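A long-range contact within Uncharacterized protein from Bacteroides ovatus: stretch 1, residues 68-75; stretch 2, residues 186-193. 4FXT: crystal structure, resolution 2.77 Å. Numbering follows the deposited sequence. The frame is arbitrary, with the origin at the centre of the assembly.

Stretch 1 68-75: GNAPWERP
Stretch 2 (186-193) DKSSEYCY

Loops far apart in sequence often pack by setting polar side chains against backbone carbonyls, and this contact, burying 344 Å² between residues that touch across at least 113 positions of sequence, is a worked example. Stretch 1 is irregular (phi/psi Asn-69 -108/10, Pro-71 -80/43, Arg-74 -123/72); Asn-69 CA lies 6.0 Å from Ser-189 CA, and Pro-71 CA 5.3 Å from Ser-188 CA.

Asp-186 stays out of reach. Lys-187 (-104/-3) contributes its backbone: its O accepts a weak hydrogen bond from Arg-74 NH2 (2.8 Å), near the guanidinium plane. Arg-74 (chi1 m, chi2 145°, chi3 m, chi4 175°) is steadied within its own loop, NH1 donating to Gly-68 O at 2.9 Å.

Ser-188 (-145/148, chi1 t) points toward stretch 1. Its OG lies 2.7 Å from Asn-69 O and 3.2 Å from Ala-70 O, while Glu-190 N donates to that OG at 3.2 Å. Ser-189 (-80/-3, chi1 p) brings OG into van der Waals contact with Asn-69 (chi1 m), 3.3 Å from CB.

The chain then extends, and the Pro-71 ring (C-gamma endo, CA-to-CB toward stretch 2) packs along it from Glu-190 (-116/150, chi1 t) to Cys-192. Tyr-191 (-81/155) turns its side chain away, yet its O approaches Pro-71 CG at 3.4 Å. In the strand, Cys-192 (-105/130, chi1 t) makes the apolar side-chain contact, CB 3.9 Å from Pro-71 CB; Tyr-193 makes none.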

ATOM      1  N   GLY A  68     -13.607  -3.324  -3.836  1.00 58.39           N
ATOM      2  CA  GLY A  68     -12.828  -2.757  -4.918  1.00 57.13           C
ATOM      3  C   GLY A  68     -11.691  -3.655  -5.346  1.00 60.93           C
ATOM      4  O   GLY A  68     -11.828  -4.877  -5.313  1.00 60.86           O
ATOM      5  N   ASN A  69     -10.553  -3.053  -5.758  1.00 55.25           N
ATOM      6  CA  ASN A  69      -9.417  -3.789  -6.288  1.00 51.46           C
ATOM      7  C   ASN A  69      -8.252  -3.823  -5.313  1.00 51.39           C
ATOM      8  O   ASN A  69      -7.171  -4.308  -5.690  1.00 50.39           O
ATOM      9  CB  ASN A  69      -8.979  -3.156  -7.591  1.00 48.41           C
ATOM     10  CG  ASN A  69     -10.037  -3.195  -8.656  1.00 76.57           C
ATOM     11  OD1 ASN A  69     -10.570  -4.247  -9.044  1.00 72.93           O
ATOM     12  ND2 ASN A  69     -10.304  -2.040  -9.201  1.00 73.43           N
ATOM     13  N   ALA A  70      -8.481  -3.379  -4.054  1.00 45.70           N
ATOM     14  CA  ALA A  70      -7.466  -3.350  -2.992  1.00 45.12           C
ATOM     15  C   ALA A  70      -6.681  -4.701  -2.876  1.00 50.15           C
ATOM     16  O   ALA A  70      -7.282  -5.783  -3.020  1.00 50.34           O
ATOM     17  CB  ALA A  70      -8.127  -3.035  -1.670  1.00 46.96           C
ATOM     18  N   PRO A  71      -5.349  -4.649  -2.604  1.00 45.70           N
ATOM     19  CA  PRO A  71      -4.556  -5.890  -2.545  1.00 44.76           C
ATOM     20  C   PRO A  71      -4.685  -6.664  -1.203  1.00 50.84           C
ATOM     21  O   PRO A  71      -3.705  -7.249  -0.695  1.00 50.72           O
ATOM     22  CB  PRO A  71      -3.135  -5.394  -2.734  1.00 45.66           C
ATOM     23  CG  PRO A  71      -3.142  -4.012  -2.127  1.00 50.99           C
ATOM     24  CD  PRO A  71      -4.492  -3.451  -2.471  1.00 47.13           C
ATOM     25  N   TRP A  72      -5.914  -6.771  -0.695  1.00 48.18           N
ATOM     26  CA  TRP A  72      -6.211  -7.536   0.500  1.00 48.69           C
ATOM     27  C   TRP A  72      -7.553  -8.228   0.360  1.00 58.40           C
ATOM     28  O   TRP A  72      -8.302  -7.910  -0.569  1.00 59.55           O
ATOM     29  CB  TRP A  72      -6.192  -6.650   1.748  1.00 46.68           C
ATOM     30  CG  TRP A  72      -6.980  -5.376   1.651  1.00 47.54           C
ATOM     31  CD1 TRP A  72      -8.339  -5.235   1.699  1.00 52.15           C
ATOM     32  CD2 TRP A  72      -6.438  -4.048   1.662  1.00 45.97           C
ATOM     33  NE1 TRP A  72      -8.677  -3.902   1.610  1.00 51.40           N
ATOM     34  CE2 TRP A  72      -7.526  -3.151   1.622  1.00 51.14           C
ATOM     35  CE3 TRP A  72      -5.126  -3.527   1.666  1.00 45.05           C
ATOM     36  CZ2 TRP A  72      -7.343  -1.760   1.601  1.00 50.30           C
ATOM     37  CZ3 TRP A  72      -4.947  -2.155   1.606  1.00 45.72           C
ATOM     38  CH2 TRP A  72      -6.045  -1.284   1.600  1.00 47.58           C
ATOM     39  N   GLU A  73      -7.857  -9.182   1.276  1.00 57.45           N
ATOM     40  CA  GLU A  73      -9.135  -9.871   1.282  1.00 59.44           C
ATOM     41  C   GLU A  73     -10.263  -8.875   1.437  1.00 62.24           C
ATOM     42  O   GLU A  73     -10.177  -7.970   2.275  1.00 59.70           O
ATOM     43  CB  GLU A  73      -9.209 -10.930   2.378  1.00 62.49           C
ATOM     44  CG  GLU A  73      -8.332 -12.140   2.151  1.00 74.33           C
ATOM     45  CD  GLU A  73      -8.557 -13.266   3.142  1.00 92.07           C
ATOM     46  OE1 GLU A  73      -8.900 -12.989   4.317  1.00 92.54           O
ATOM     47  OE2 GLU A  73      -8.392 -14.436   2.728  1.00 77.88           O
ATOM     48  N   ARG A  74     -11.302  -9.046   0.611  1.00 61.30           N
ATOM     49  CA  ARG A  74     -12.471  -8.172   0.561  1.00 63.18           C
ATOM     50  C   ARG A  74     -13.769  -8.992   0.794  1.00 68.78           C
ATOM     51  O   ARG A  74     -14.550  -9.168  -0.149  1.00 68.02           O
ATOM     52  CB  ARG A  74     -12.500  -7.435  -0.798  1.00 62.17           C
ATOM     53  CG  ARG A  74     -11.351  -6.439  -0.988  1.00 58.87           C
ATOM     54  CD  ARG A  74     -10.873  -6.381  -2.426  1.00 61.53           C
ATOM     55  NE  ARG A  74     -10.136  -7.590  -2.792  1.00 55.01           N
ATOM     56  CZ  ARG A  74      -9.674  -7.863  -4.007  1.00 66.33           C
ATOM     57  NH1 ARG A  74      -9.895  -7.028  -5.012  1.00 54.81           N
ATOM     58  NH2 ARG A  74      -9.017  -8.993  -4.235  1.00 49.82           N
ATOM     59  N   PRO A  75     -14.031  -9.459   2.054  1.00 68.14           N
ATOM     60  CA  PRO A  75     -15.276 -10.208   2.306  1.00 71.43           C
ATOM     61  C   PRO A  75     -16.498  -9.291   2.343  1.00 80.40           C
ATOM     62  O   PRO A  75     -16.465  -8.209   2.948  1.00 80.23           O
ATOM     63  CB  PRO A  75     -15.042 -10.865   3.664  1.00 73.73           C
ATOM     64  CG  PRO A  75     -13.984 -10.061   4.321  1.00 75.71           C
ATOM     65  CD  PRO A  75     -13.222  -9.312   3.288  1.00 69.13           C
ATOM     66  N   ASP A 186      -2.188 -13.299  -7.580  1.00 52.34           N
ATOM     67  CA  ASP A 186      -3.182 -13.676  -8.577  1.00 54.06           C
ATOM     68  C   ASP A 186      -4.599 -13.386  -8.070  1.00 59.91           C
ATOM     69  O   ASP A 186      -5.567 -13.653  -8.811  1.00 63.88           O
ATOM     70  CB  ASP A 186      -3.042 -15.182  -8.938  1.00 57.42           C
ATOM     71  CG  ASP A 186      -3.316 -16.203  -7.827  1.00 72.92           C
ATOM     72  OD1 ASP A 186      -3.210 -15.838  -6.635  1.00 74.46           O
ATOM     73  OD2 ASP A 186      -3.576 -17.385  -8.154  1.00 83.41           O
ATOM     74  N   LYS A 187      -4.735 -12.860  -6.815  1.00 52.76           N
ATOM     75  CA  LYS A 187      -6.052 -12.656  -6.194  1.00 52.85           C
ATOM     76  C   LYS A 187      -6.497 -11.157  -6.205  1.00 55.86           C
ATOM     77  O   LYS A 187      -7.633 -10.851  -5.837  1.00 57.76           O
ATOM     78  CB  LYS A 187      -6.058 -13.188  -4.743  1.00 53.99           C
ATOM     79  CG  LYS A 187      -5.696 -14.680  -4.579  1.00 61.58           C
ATOM     80  CD  LYS A 187      -6.578 -15.661  -5.387  1.00 61.07           C
ATOM     81  CE  LYS A 187      -6.055 -17.069  -5.319  1.00 62.26           C
ATOM     82  NZ  LYS A 187      -6.717 -17.918  -6.338  1.00 82.98           N
ATOM     83  N   SER A 188      -5.653 -10.253  -6.683  1.00 50.97           N
ATOM     84  CA  SER A 188      -5.941  -8.822  -6.800  1.00 49.63           C
ATOM     85  C   SER A 188      -5.275  -8.240  -8.041  1.00 53.97           C
ATOM     86  O   SER A 188      -4.183  -8.677  -8.405  1.00 54.22           O
ATOM     87  CB  SER A 188      -5.482  -8.058  -5.555  1.00 48.33           C
ATOM     88  OG  SER A 188      -5.772  -6.673  -5.689  1.00 45.92           O
ATOM     89  N   SER A 189      -5.908  -7.217  -8.653  1.00 50.45           N
ATOM     90  CA  SER A 189      -5.403  -6.505  -9.832  1.00 49.69           C
ATOM     91  C   SER A 189      -4.343  -5.463  -9.418  1.00 52.22           C
ATOM     92  O   SER A 189      -3.662  -4.868 -10.266  1.00 51.49           O
ATOM     93  CB  SER A 189      -6.553  -5.839 -10.580  1.00 53.25           C
ATOM     94  OG  SER A 189      -7.323  -5.025  -9.713  1.00 63.03           O
ATOM     95  N   GLU A 190      -4.127  -5.349  -8.116  1.00 48.29           N
ATOM     96  CA  GLU A 190      -3.240  -4.362  -7.549  1.00 47.89           C
ATOM     97  C   GLU A 190      -2.058  -4.986  -6.835  1.00 49.16           C
ATOM     98  O   GLU A 190      -2.169  -6.044  -6.246  1.00 48.99           O
ATOM     99  CB  GLU A 190      -4.076  -3.532  -6.530  1.00 49.99           C
ATOM    100  CG  GLU A 190      -3.639  -2.102  -6.353  1.00 54.34           C
ATOM    101  CD  GLU A 190      -3.735  -1.320  -7.647  1.00 79.99           C
ATOM    102  OE1 GLU A 190      -4.692  -1.504  -8.448  1.00 35.21           O
ATOM    103  OE2 GLU A 190      -2.827  -0.483  -7.834  1.00 89.44           O
ATOM    104  N   TYR A 191      -0.943  -4.272  -6.834  1.00 43.63           N
ATOM    105  CA  TYR A 191       0.206  -4.631  -6.042  1.00 40.99           C
ATOM    106  C   TYR A 191       0.017  -4.176  -4.621  1.00 50.59           C
ATOM    107  O   TYR A 191      -0.670  -3.177  -4.368  1.00 54.58           O
ATOM    108  CB  TYR A 191       1.505  -4.012  -6.610  1.00 38.90           C
ATOM    109  CG  TYR A 191       2.163  -4.670  -7.797  1.00 39.52           C
ATOM    110  CD1 TYR A 191       1.609  -4.569  -9.069  1.00 40.30           C
ATOM    111  CD2 TYR A 191       3.428  -5.242  -7.686  1.00 42.02           C
ATOM    112  CE1 TYR A 191       2.223  -5.143 -10.177  1.00 38.74           C
ATOM    113  CE2 TYR A 191       4.070  -5.799  -8.796  1.00 44.86           C
ATOM    114  CZ  TYR A 191       3.465  -5.733 -10.045  1.00 53.82           C
ATOM    115  OH  TYR A 191       4.076  -6.256 -11.159  1.00 61.94           O
ATOM    116  N   CYS A 192       0.684  -4.838  -3.705  1.00 48.35           N
ATOM    117  CA  CYS A 192       0.795  -4.401  -2.339  1.00 50.27           C
ATOM    118  C   CYS A 192       2.192  -3.860  -2.169  1.00 52.80           C
ATOM    119  O   CYS A 192       3.152  -4.513  -2.586  1.00 52.90           O
ATOM    120  CB  CYS A 192       0.465  -5.496  -1.336  1.00 53.54           C
ATOM    121  SG  CYS A 192       0.683  -4.970   0.390  1.00 59.19           S
ATOM    122  N   TYR A 193       2.319  -2.659  -1.615  1.00 48.08           N
ATOM    123  CA  TYR A 193       3.605  -1.997  -1.553  1.00 45.45           C
ATOM    124  C   TYR A 193       4.107  -1.704  -0.163  1.00 46.76           C
ATOM    125  O   TYR A 193       3.375  -1.652   0.831  1.00 45.22           O
ATOM    126  CB  TYR A 193       3.505  -0.633  -2.273  1.00 46.36           C
ATOM    127  CG  TYR A 193       3.076  -0.662  -3.726  1.00 46.70           C
ATOM    128  CD1 TYR A 193       1.724  -0.643  -4.074  1.00 48.37           C
ATOM    129  CD2 TYR A 193       4.015  -0.609  -4.751  1.00 45.74           C
ATOM    130  CE1 TYR A 193       1.324  -0.641  -5.407  1.00 45.60           C
ATOM    131  CE2 TYR A 193       3.627  -0.602  -6.088  1.00 45.93           C
ATOM    132  CZ  TYR A 193       2.283  -0.600  -6.410  1.00 47.77           C
ATOM    133  OH  TYR A 193       1.930  -0.566  -7.737  1.00 45.55           O
TER